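Local coordinates for protein 4-dehydrase (Streptomyces venezuelae, PDB 2PO3) that is a PLP-dependent aminotransferase of desosamine biosynthesis that probably installs an amino group on a TDP-linked sugar, at residues D129-A134 with R158-E163; G189-F194 with A215-R220. One frame throughout, in Å; residues are numbered along the deposited sequence.

Contact 1: D129-A134 with R158-E163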
ATOM      1  N   ASP A 129     -24.028 -23.069  -7.701  1.00 26.69           N
ATOM      2  CA  ASP A 129     -25.359 -23.473  -7.314  1.00 32.98           C
ATOM      3  C   ASP A 129     -25.710 -23.052  -5.922  1.00 35.85           C
ATOM      4  O   ASP A 129     -26.808 -23.310  -5.471  1.00 34.02           O
ATOM      5  CB  ASP A 129     -25.676 -24.963  -7.537  1.00 32.08           C
ATOM      6  CG  ASP A 129     -25.505 -25.325  -8.981  1.00 58.04           C
ATOM      7  OD1 ASP A 129     -25.550 -24.486  -9.870  1.00 56.58           O
ATOM      8  OD2 ASP A 129     -25.190 -26.591  -9.173  1.00 74.85           O
ATOM      9  N   GLN A 130     -24.793 -22.425  -5.228  1.00 23.69           N
ATOM     10  CA  GLN A 130     -25.125 -22.014  -3.875  1.00 25.98           C
ATOM     11  C   GLN A 130     -25.224 -20.532  -3.851  1.00 23.09           C
ATOM     12  O   GLN A 130     -25.545 -19.903  -2.855  1.00 21.86           O
ATOM     13  CB  GLN A 130     -23.966 -22.346  -2.914  1.00 32.11           C
ATOM     14  CG  GLN A 130     -23.663 -23.854  -2.862  1.00 33.39           C
ATOM     15  CD  GLN A 130     -24.840 -24.539  -2.208  1.00 36.25           C
ATOM     16  OE1 GLN A 130     -25.216 -24.179  -1.077  1.00 44.49           O
ATOM     17  NE2 GLN A 130     -25.463 -25.456  -2.954  1.00 63.79           N
ATOM     18  N   VAL A 131     -24.907 -19.978  -4.985  1.00 30.09           N
ATOM     19  CA  VAL A 131     -24.907 -18.551  -5.028  1.00 27.89           C
ATOM     20  C   VAL A 131     -26.282 -17.927  -4.973  1.00 38.35           C
ATOM     21  O   VAL A 131     -26.594 -17.147  -4.070  1.00 34.79           O
ATOM     22  CB  VAL A 131     -24.048 -18.058  -6.190  1.00 24.41           C
ATOM     23  CG1 VAL A 131     -24.250 -16.573  -6.367  1.00 28.34           C
ATOM     24  CG2 VAL A 131     -22.560 -18.292  -5.946  1.00 20.65           C
ATOM     25  N   ALA A 132     -27.101 -18.262  -5.958  1.00 36.70           N
ATOM     26  CA  ALA A 132     -28.436 -17.690  -6.017  1.00 31.50           C
ATOM     27  C   ALA A 132     -29.124 -17.580  -4.672  1.00 35.48           C
ATOM     28  O   ALA A 132     -29.717 -16.571  -4.333  1.00 35.91           O
ATOM     29  CB  ALA A 132     -29.310 -18.439  -6.989  1.00 36.47           C
ATOM     30  N   ALA A 133     -29.053 -18.621  -3.874  1.00 30.20           N
ATOM     31  CA  ALA A 133     -29.706 -18.576  -2.580  1.00 25.05           C
ATOM     32  C   ALA A 133     -29.164 -17.525  -1.645  1.00 30.96           C
ATOM     33  O   ALA A 133     -29.826 -17.174  -0.690  1.00 30.71           O
ATOM     34  CB  ALA A 133     -29.566 -19.939  -1.914  1.00 25.02           C
ATOM     35  N   ALA A 134     -27.948 -17.053  -1.892  1.00 36.90           N
ATOM     36  CA  ALA A 134     -27.323 -16.050  -1.035  1.00 35.88           C
ATOM     37  C   ALA A 134     -27.631 -14.609  -1.461  1.00 28.47           C
ATOM     38  O   ALA A 134     -27.522 -13.677  -0.654  1.00 26.76           O
ATOM     39  CB  ALA A 134     -25.811 -16.288  -0.941  1.00 37.76           C
ATOM     40  N   ARG A 158     -20.842 -17.036 -13.830  1.00 25.26           N
ATOM     41  CA  ARG A 158     -21.244 -15.938 -14.657  1.00 24.99           C
ATOM     42  C   ARG A 158     -22.755 -16.083 -14.903  1.00 38.68           C
ATOM     43  O   ARG A 158     -23.554 -15.147 -14.787  1.00 32.30           O
ATOM     44  CB  ARG A 158     -20.461 -16.138 -15.951  1.00 27.11           C
ATOM     45  CG  ARG A 158     -20.887 -15.238 -17.100  1.00 23.75           C
ATOM     46  CD  ARG A 158     -20.383 -13.845 -16.885  1.00 44.78           C
ATOM     47  NE  ARG A 158     -19.089 -13.574 -17.499  1.00 71.42           N
ATOM     48  CZ  ARG A 158     -18.584 -12.352 -17.334  1.00 99.55           C
ATOM     49  NH1 ARG A 158     -19.258 -11.435 -16.620  1.00 35.63           N
ATOM     50  NH2 ARG A 158     -17.396 -12.052 -17.874  1.00 81.07           N
ATOM     51  N   LYS A 159     -23.172 -17.306 -15.231  1.00 39.24           N
ATOM     52  CA  LYS A 159     -24.588 -17.535 -15.471  1.00 41.25           C
ATOM     53  C   LYS A 159     -25.464 -17.083 -14.314  1.00 33.92           C
ATOM     54  O   LYS A 159     -26.488 -16.439 -14.464  1.00 34.62           O
ATOM     55  CB  LYS A 159     -24.934 -18.943 -15.952  1.00 37.76           C
ATOM     56  CG  LYS A 159     -26.424 -19.067 -16.223  1.00 88.11           C
ATOM     57  CD  LYS A 159     -26.897 -20.484 -16.510  1.00 96.05           C
ATOM     58  CE  LYS A 159     -27.188 -21.277 -15.247  1.00100.00           C
ATOM     59  NZ  LYS A 159     -27.698 -22.641 -15.508  1.00100.00           N
ATOM     60  N   VAL A 160     -25.082 -17.414 -13.106  1.00 34.09           N
ATOM     61  CA  VAL A 160     -25.908 -16.975 -11.997  1.00 27.67           C
ATOM     62  C   VAL A 160     -25.862 -15.462 -11.860  1.00 36.03           C
ATOM     63  O   VAL A 160     -26.875 -14.789 -11.683  1.00 38.76           O
ATOM     64  CB  VAL A 160     -25.452 -17.635 -10.691  1.00 28.71           C
ATOM     65  CG1 VAL A 160     -26.300 -17.143  -9.516  1.00 27.94           C
ATOM     66  CG2 VAL A 160     -25.489 -19.161 -10.791  1.00 27.23           C
ATOM     67  N   ALA A 161     -24.645 -14.926 -11.939  1.00 28.67           N
ATOM     68  CA  ALA A 161     -24.406 -13.505 -11.805  1.00 27.79           C
ATOM     69  C   ALA A 161     -25.404 -12.757 -12.632  1.00 33.58           C
ATOM     70  O   ALA A 161     -26.126 -11.907 -12.129  1.00 32.87           O
ATOM     71  CB  ALA A 161     -22.982 -13.133 -12.226  1.00 24.33           C
ATOM     72  N   ASP A 162     -25.382 -13.121 -13.905  1.00 36.54           N
ATOM     73  CA  ASP A 162     -26.255 -12.539 -14.887  1.00 41.26           C
ATOM     74  C   ASP A 162     -27.659 -12.577 -14.376  1.00 47.72           C
ATOM     75  O   ASP A 162     -28.301 -11.544 -14.227  1.00 45.63           O
ATOM     76  CB  ASP A 162     -26.085 -13.231 -16.243  1.00 42.38           C
ATOM     77  CG  ASP A 162     -24.784 -12.744 -16.838  1.00 58.39           C
ATOM     78  OD1 ASP A 162     -24.173 -11.800 -16.357  1.00 48.67           O
ATOM     79  OD2 ASP A 162     -24.362 -13.422 -17.889  1.00 36.75           O
ATOM     80  N   GLU A 163     -28.108 -13.780 -14.075  1.00 48.49           N
ATOM     81  CA  GLU A 163     -29.449 -13.941 -13.545  1.00 53.43           C
ATOM     82  C   GLU A 163     -29.822 -12.871 -12.507  1.00 56.09           C
ATOM     83  O   GLU A 163     -30.950 -12.375 -12.457  1.00 64.91           O
ATOM     84  CB  GLU A 163     -29.627 -15.338 -12.901  1.00 57.94           C
ATOM     85  CG  GLU A 163     -30.627 -16.293 -13.597  1.00 84.25           C
ATOM     86  CD  GLU A 163     -30.075 -17.692 -13.761  1.00100.00           C
ATOM     87  OE1 GLU A 163     -30.018 -18.259 -14.848  1.00100.00           O
ATOM     88  OE2 GLU A 163     -29.636 -18.217 -12.632  1.00 87.47           O
TER
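V160 presents one methyl, CG1, to V131 and A132, and this single group carries the contact. The helices 128-131 and 154-163 belong to successive connections of the large PLP-binding domain, whose seven-stranded mixed sheet, with one antiparallel strand, has the order of fold type I aminotransferases: the first lies between strands 113-117 and 139-145, the second between 139-145 and 167-171.

The side chains meet through apolar groups alone. V160 CG1 lies anti to its backbone N (chi1 178°), which carries it across the gap, and V131 turns its own CG1 the same way (chi1 170°); the methyls V131 CG1 and V160 CG1 meet at 3.8 Å, with the side chains crossing at a slant. The backbones come close at A132, where the CA atoms of A132 and V160 are 6.5 Å apart. The two valines are buried while A132 lies at the exposed border, and L126 and H164 extend the packing on V131 and A132.

Charge is peripheral: D129 OD1 and K159 NZ are opposite in sign but 6.3 Å apart, too far to pair. On the A132 side, V160 CG1 stands in van der Waals packing 3.8 Å from A132 N and 4.1 Å from A132 CB.

Contact 2: G189-F194 with A215-R220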
ATOM      1  N   GLY A 189     -12.974 -13.222 -15.235  1.00 28.50           N
ATOM      2  CA  GLY A 189     -14.014 -12.414 -14.600  1.00 22.36           C
ATOM      3  C   GLY A 189     -14.130 -11.107 -15.329  1.00 32.06           C
ATOM      4  O   GLY A 189     -13.464 -10.918 -16.351  1.00 30.47           O
ATOM      5  N   ASP A 190     -14.962 -10.237 -14.780  1.00 26.07           N
ATOM      6  CA  ASP A 190     -15.143  -8.914 -15.320  1.00 29.07           C
ATOM      7  C   ASP A 190     -13.780  -8.221 -15.163  1.00 42.34           C
ATOM      8  O   ASP A 190     -13.403  -7.332 -15.947  1.00 38.29           O
ATOM      9  CB  ASP A 190     -16.211  -8.158 -14.477  1.00 26.88           C
ATOM     10  CG  ASP A 190     -17.605  -8.646 -14.815  1.00 36.26           C
ATOM     11  OD1 ASP A 190     -17.821  -9.334 -15.782  1.00 29.18           O
ATOM     12  OD2 ASP A 190     -18.554  -8.254 -13.993  1.00 32.02           O
ATOM     13  N   ALA A 191     -13.066  -8.664 -14.097  1.00 33.23           N
ATOM     14  CA  ALA A 191     -11.739  -8.209 -13.691  1.00 23.17           C
ATOM     15  C   ALA A 191     -11.225  -9.104 -12.594  1.00 31.72           C
ATOM     16  O   ALA A 191     -12.018  -9.619 -11.794  1.00 25.58           O
ATOM     17  CB  ALA A 191     -11.751  -6.767 -13.179  1.00 21.80           C
ATOM     18  N   GLU A 192      -9.890  -9.270 -12.558  1.00 28.49           N
ATOM     19  CA  GLU A 192      -9.251 -10.102 -11.547  1.00 22.81           C
ATOM     20  C   GLU A 192      -8.065  -9.412 -10.860  1.00 34.04           C
ATOM     21  O   GLU A 192      -7.457  -8.478 -11.422  1.00 26.44           O
ATOM     22  CB  GLU A 192      -8.925 -11.530 -12.041  1.00 22.50           C
ATOM     23  CG  GLU A 192     -10.062 -12.162 -12.894  1.00 19.90           C
ATOM     24  CD  GLU A 192      -9.711 -13.558 -13.334  1.00 23.35           C
ATOM     25  OE1 GLU A 192      -8.942 -14.247 -12.704  1.00 33.22           O
ATOM     26  OE2 GLU A 192     -10.263 -13.936 -14.463  1.00 32.94           O
ATOM     27  N   VAL A 193      -7.754  -9.882  -9.629  1.00 17.17           N
ATOM     28  CA  VAL A 193      -6.656  -9.319  -8.855  1.00 14.71           C
ATOM     29  C   VAL A 193      -5.570 -10.330  -8.592  1.00 21.59           C
ATOM     30  O   VAL A 193      -5.872 -11.397  -8.060  1.00 18.45           O
ATOM     31  CB  VAL A 193      -7.084  -8.664  -7.535  1.00 16.11           C
ATOM     32  CG1 VAL A 193      -5.974  -7.802  -6.940  1.00  9.72           C
ATOM     33  CG2 VAL A 193      -8.262  -7.729  -7.786  1.00 14.40           C
ATOM     34  N   PHE A 194      -4.319  -9.995  -8.961  1.00 13.97           N
ATOM     35  CA  PHE A 194      -3.195 -10.885  -8.721  1.00 12.58           C
ATOM     36  C   PHE A 194      -2.416 -10.360  -7.525  1.00 13.33           C
ATOM     37  O   PHE A 194      -2.548  -9.216  -7.155  1.00 18.00           O
ATOM     38  CB  PHE A 194      -2.183 -10.883  -9.873  1.00 13.48           C
ATOM     39  CG  PHE A 194      -2.660 -11.661 -11.057  1.00 19.49           C
ATOM     40  CD1 PHE A 194      -2.656 -11.105 -12.340  1.00 26.57           C
ATOM     41  CD2 PHE A 194      -3.109 -12.969 -10.875  1.00 21.59           C
ATOM     42  CE1 PHE A 194      -3.088 -11.850 -13.441  1.00 31.61           C
ATOM     43  CE2 PHE A 194      -3.569 -13.719 -11.958  1.00 27.62           C
ATOM     44  CZ  PHE A 194      -3.543 -13.153 -13.233  1.00 25.53           C
ATOM     45  N   ALA A 215     -11.367  -1.301 -20.596  1.00 31.71           N
ATOM     46  CA  ALA A 215     -10.553  -0.090 -20.570  1.00 31.72           C
ATOM     47  C   ALA A 215     -11.081   1.029 -19.699  1.00 37.52           C
ATOM     48  O   ALA A 215     -10.343   1.785 -19.079  1.00 38.39           O
ATOM     49  CB  ALA A 215     -10.363   0.416 -21.984  1.00 30.49           C
ATOM     50  N   ASP A 216     -12.386   1.163 -19.672  1.00 26.73           N
ATOM     51  CA  ASP A 216     -12.894   2.222 -18.887  1.00 26.25           C
ATOM     52  C   ASP A 216     -12.634   1.921 -17.459  1.00 27.13           C
ATOM     53  O   ASP A 216     -12.144   2.772 -16.747  1.00 34.02           O
ATOM     54  CB  ASP A 216     -14.372   2.510 -19.179  1.00 34.03           C
ATOM     55  CG  ASP A 216     -14.548   3.158 -20.525  1.00 63.21           C
ATOM     56  OD1 ASP A 216     -13.675   3.815 -21.059  1.00 59.80           O
ATOM     57  OD2 ASP A 216     -15.716   2.929 -21.073  1.00100.00           O
ATOM     58  N   LEU A 217     -12.968   0.700 -17.086  1.00 27.17           N
ATOM     59  CA  LEU A 217     -12.779   0.242 -15.724  1.00 29.19           C
ATOM     60  C   LEU A 217     -11.339   0.407 -15.315  1.00 22.69           C
ATOM     61  O   LEU A 217     -11.034   0.851 -14.204  1.00 27.36           O
ATOM     62  CB  LEU A 217     -13.164  -1.239 -15.619  1.00 28.62           C
ATOM     63  CG  LEU A 217     -12.969  -1.759 -14.216  1.00 30.59           C
ATOM     64  CD1 LEU A 217     -13.918  -1.059 -13.232  1.00 27.33           C
ATOM     65  CD2 LEU A 217     -13.191  -3.263 -14.235  1.00 28.81           C
ATOM     66  N   ALA A 218     -10.471   0.038 -16.249  1.00 20.85           N
ATOM     67  CA  ALA A 218      -9.035   0.139 -16.048  1.00 25.35           C
ATOM     68  C   ALA A 218      -8.566   1.588 -15.778  1.00 32.26           C
ATOM     69  O   ALA A 218      -7.686   1.843 -14.945  1.00 24.95           O
ATOM     70  CB  ALA A 218      -8.282  -0.508 -17.207  1.00 23.57           C
ATOM     71  N   ALA A 219      -9.165   2.546 -16.478  1.00 23.33           N
ATOM     72  CA  ALA A 219      -8.803   3.933 -16.328  1.00 18.65           C
ATOM     73  C   ALA A 219      -9.204   4.432 -14.974  1.00 26.54           C
ATOM     74  O   ALA A 219      -8.460   5.206 -14.367  1.00 27.92           O
ATOM     75  CB  ALA A 219      -9.573   4.747 -17.327  1.00 21.50           C
ATOM     76  N   ARG A 220     -10.392   4.010 -14.517  1.00 23.30           N
ATOM     77  CA  ARG A 220     -10.881   4.433 -13.197  1.00 27.50           C
ATOM     78  C   ARG A 220      -9.975   3.937 -12.065  1.00 23.87           C
ATOM     79  O   ARG A 220      -9.673   4.666 -11.119  1.00 26.08           O
ATOM     80  CB  ARG A 220     -12.306   3.983 -12.890  1.00 18.66           C
ATOM     81  CG  ARG A 220     -13.341   4.619 -13.790  1.00 20.88           C
ATOM     82  CD  ARG A 220     -14.729   4.176 -13.386  1.00 33.58           C
ATOM     83  NE  ARG A 220     -15.140   4.702 -12.085  1.00 34.10           N
ATOM     84  CZ  ARG A 220     -15.518   5.964 -11.927  1.00 68.70           C
ATOM     85  NH1 ARG A 220     -15.527   6.829 -12.963  1.00 25.31           N
ATOM     86  NH2 ARG A 220     -15.895   6.360 -10.704  1.00 73.96           N
TER
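A191 and L217 bring the two backbones nearest to each other, yet the CA of A191 and the CA of L217 remain 8.8 Å apart, so the gap is bridged by side chains. On one side G189 and D190 turn into the extended chain, D190 making a brief bend with helix-like angles before A191 stretches out almost fully. On the other, 215-220 is the opening of helix 215-225. There A219 N bonds to A215 O and R220 N to D216 O in the regular helical pattern, while D214 OD1 accepts weak bonds from the N atoms of D216 and L217.

The bridge itself is slight. L217 holds CG anti to its backbone N (chi1 179°), which sends the isobutyl group toward the strand, and its CD2 touches A191 CB at 3.9 Å. The same methyl lies 4.4 Å from D190 O, a carbonyl that is hydrogen-bonded to T212 OG1. In this PLP-transferase fold, strand 191-195 runs between 167-171, parallel to it, and the antiparallel 208-212, after which the chain enters helix 215-225; helix 76-87 adds L83 against both A191 and L217, and A86 against L217.

Away from the touch of A191 and L217, polar side chains are held by other partners. E192 OE2 accepts G189 N at 2.9 Å (N-H...O 145°), met on the anti side of the carboxylate and 29° out of its plane; L188 N also bonds to OE2, and H146 NE2 to OE1. D190 OD1 forms a salt bridge with R158 NH1 and OD2 bonds to L168 N, which fixes the carboxylate. On the helix, R220 NE reaches A86 O.

In the fold
Contacts 1 and 2 follow one another along the chain, with centres about 21 Å apart, and are joined by a salt bridge: R158 NH1 of helix 154-163 meets D190 OD1 at 2.7 Å. Beside it, R158 NH2 packs against the backbone of G189, 4.2 Å from its C atom. The bridge joins helix 154-163 of contact 1 to the bend that leads into the strand of contact 2. Neither contact lies at the pocket that holds the PLP-sugar external aldimine. Along the sequence, strand 191-195 ends a few residues before K200, predicted to be the PLP-binding lysine and proton acceptor.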